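PDB 1W2W: methylthioribose-1-phosphate isomerase from Saccharomyces cerevisiae, which catalyses the interconversion of methylthioribose-1-phosphate and methylthioribulose-1-phosphate, an early step of the methionine salvage pathway. Local coordinates for residues H36-G41 with L62-E67. Numbering follows the deposited sequence.
Sequences HTIDDG and LSVLTE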
loop_
_atom_site.group_PDB
_atom_site.type_symbol
_atom_site.label_atom_id
_atom_site.label_comp_id
_atom_site.label_asym_id
_atom_site.label_seq_id
_atom_site.Cartn_x
_atom_site.Cartn_y
_atom_site.Cartn_z
ATOM N N HIS A 36 -17.314 25.820 15.630
ATOM C CA HIS A 36 -17.908 26.771 16.571
ATOM C C HIS A 36 -17.423 26.561 18.000
ATOM O O HIS A 36 -17.291 27.518 18.772
ATOM C CB HIS A 36 -19.442 26.701 16.499
ATOM C CG HIS A 36 -19.994 27.087 15.160
ATOM N ND1 HIS A 36 -19.879 28.361 14.651
ATOM C CD2 HIS A 36 -20.657 26.366 14.225
ATOM C CE1 HIS A 36 -20.448 28.410 13.458
ATOM N NE2 HIS A 36 -20.924 27.212 13.176
ATOM N N THR A 37 -17.170 25.309 18.361
ATOM C CA THR A 37 -16.818 24.980 19.737
ATOM C C THR A 37 -15.685 23.983 19.805
ATOM O O THR A 37 -15.244 23.445 18.776
ATOM C CB THR A 37 -18.015 24.359 20.463
ATOM O OG1 THR A 37 -18.233 23.032 19.951
ATOM C CG2 THR A 37 -19.293 25.127 20.133
ATOM N N ILE A 38 -15.235 23.724 21.028
ATOM C CA ILE A 38 -14.174 22.747 21.234
ATOM C C ILE A 38 -14.659 21.353 20.856
ATOM O O ILE A 38 -13.867 20.498 20.443
ATOM C CB ILE A 38 -13.632 22.835 22.670
ATOM C CG1 ILE A 38 -12.861 24.158 22.816
ATOM C CG2 ILE A 38 -12.679 21.676 22.967
ATOM C CD1 ILE A 38 -12.479 24.517 24.251
ATOM N N ASP A 39 -15.965 21.114 20.957
ATOM C CA ASP A 39 -16.473 19.812 20.524
ATOM C C ASP A 39 -16.256 19.623 19.032
ATOM O O ASP A 39 -16.012 18.502 18.594
ATOM C CB ASP A 39 -17.960 19.619 20.840
ATOM C CG ASP A 39 -18.242 19.645 22.315
ATOM O OD1 ASP A 39 -17.769 18.730 23.024
ATOM O OD2 ASP A 39 -18.911 20.548 22.847
ATOM N N ASP A 40 -16.360 20.706 18.261
ATOM C CA ASP A 40 -16.176 20.629 16.812
ATOM C C ASP A 40 -14.707 20.362 16.495
ATOM O O ASP A 40 -14.392 19.538 15.640
ATOM C CB ASP A 40 -16.602 21.930 16.139
ATOM C CG ASP A 40 -18.091 22.200 16.279
ATOM O OD1 ASP A 40 -18.875 21.228 16.422
ATOM O OD2 ASP A 40 -18.557 23.359 16.254
ATOM N N GLY A 41 -13.827 21.072 17.189
ATOM C CA GLY A 41 -12.396 20.870 17.060
ATOM C C GLY A 41 -12.035 19.430 17.368
ATOM O O GLY A 41 -11.328 18.779 16.598
ATOM N N LEU A 62 -7.899 27.189 17.206
ATOM C CA LEU A 62 -8.991 28.007 16.699
ATOM C C LEU A 62 -10.326 27.648 17.344
ATOM O O LEU A 62 -11.144 28.540 17.606
ATOM C CB LEU A 62 -9.097 27.924 15.170
ATOM C CG LEU A 62 -8.026 28.699 14.407
ATOM C CD1 LEU A 62 -8.082 28.317 12.934
ATOM C CD2 LEU A 62 -8.214 30.199 14.556
ATOM N N SER A 63 -10.551 26.364 17.612
ATOM C CA SER A 63 -11.826 25.936 18.188
ATOM C C SER A 63 -12.012 26.455 19.618
ATOM O O SER A 63 -13.146 26.649 20.066
ATOM C CB SER A 63 -12.012 24.412 18.115
ATOM O OG SER A 63 -11.290 23.744 19.139
ATOM N N VAL A 64 -10.908 26.676 20.327
ATOM C CA VAL A 64 -10.971 27.307 21.649
ATOM C C VAL A 64 -11.411 28.766 21.491
ATOM O O VAL A 64 -12.265 29.275 22.240
ATOM C CB VAL A 64 -9.605 27.241 22.365
ATOM C CG1 VAL A 64 -9.719 27.803 23.783
ATOM C CG2 VAL A 64 -9.085 25.812 22.438
ATOM N N LEU A 65 -10.838 29.452 20.509
ATOM C CA LEU A 65 -11.213 30.839 20.265
ATOM C C LEU A 65 -12.673 30.971 19.826
ATOM O O LEU A 65 -13.397 31.829 20.336
ATOM C CB LEU A 65 -10.270 31.518 19.261
ATOM C CG LEU A 65 -10.630 32.964 18.871
ATOM C CD1 LEU A 65 -10.571 33.898 20.089
ATOM C CD2 LEU A 65 -9.699 33.472 17.776
ATOM N N THR A 66 -13.133 30.145 18.894
ATOM C CA THR A 66 -14.546 30.233 18.516
ATOM C C THR A 66 -15.452 29.940 19.711
ATOM O O THR A 66 -16.517 30.552 19.842
ATOM C CB THR A 66 -14.915 29.316 17.323
ATOM O OG1 THR A 66 -14.510 27.971 17.588
ATOM C CG2 THR A 66 -14.149 29.690 16.070
ATOM N N GLU A 67 -15.036 29.016 20.576
ATOM C CA GLU A 67 -15.829 28.691 21.759
ATOM C C GLU A 67 -15.941 29.884 22.705
ATOM O O GLU A 67 -17.038 30.217 23.171
ATOM C CB GLU A 67 -15.300 27.465 22.509
ATOM C CG GLU A 67 -16.095 27.197 23.781
ATOM C CD GLU A 67 -16.094 25.740 24.179
ATOM O OE1 GLU A 67 -15.977 25.454 25.388
ATOM O OE2 GLU A 67 -16.213 24.877 23.284
#
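E67 reaches from helix 53-73 to the first turn of helix 38-46, where its OE2 accepts the backbone N-H of I38 at 2.7 Å. The bond is nearly straight, 173° at the hydrogen, and meets OE2 on its anti side, somewhat out of the carboxylate plane. CG lies anti to the backbone N (chi1 177°) and the chain beyond is extended, crossing the I38 side chain at about a right angle. I38 CB sits 3.3 Å from E67 OE2, while I38 CD1 lies 3.8 Å from E67 CD and makes an apolar contact with V64 CG2. The other close-fitting point is S63, whose CB packs 3.4 Å from T37 O and whose OG, bonded to G60 O, lies 3.7 Å from G41 CA. H36 O also comes close, 3.1 Å from T66 OG1. The H36 side chain is the loose part: it starts away from helix 53-73, stays at least 5.2 Å from segment 62-67, and H36 is exposed. Behind this edge T37 and D40 form a capping box: T37 OG1 accepts weak bonds from D39 N and D40 N, and D40 OD2 takes the N-H groups of H36 and T37. E67 OE1 forms a salt bridge with R98 NE of helix 88-103 and a hydrogen bond with Y83 OH; R98 also pairs with D39. An alanine in place of E67 would probably leave I38 N without its acceptor, open a gap beside I38 CD1 and cost R98 one of its two carboxylate partners. In this N-terminal piece of the isomerase, helix 88-103 further covers I38 with L102 and V64 with L99, helix 129-168 packs L136 on V64, and strand 6-9 lies against L62.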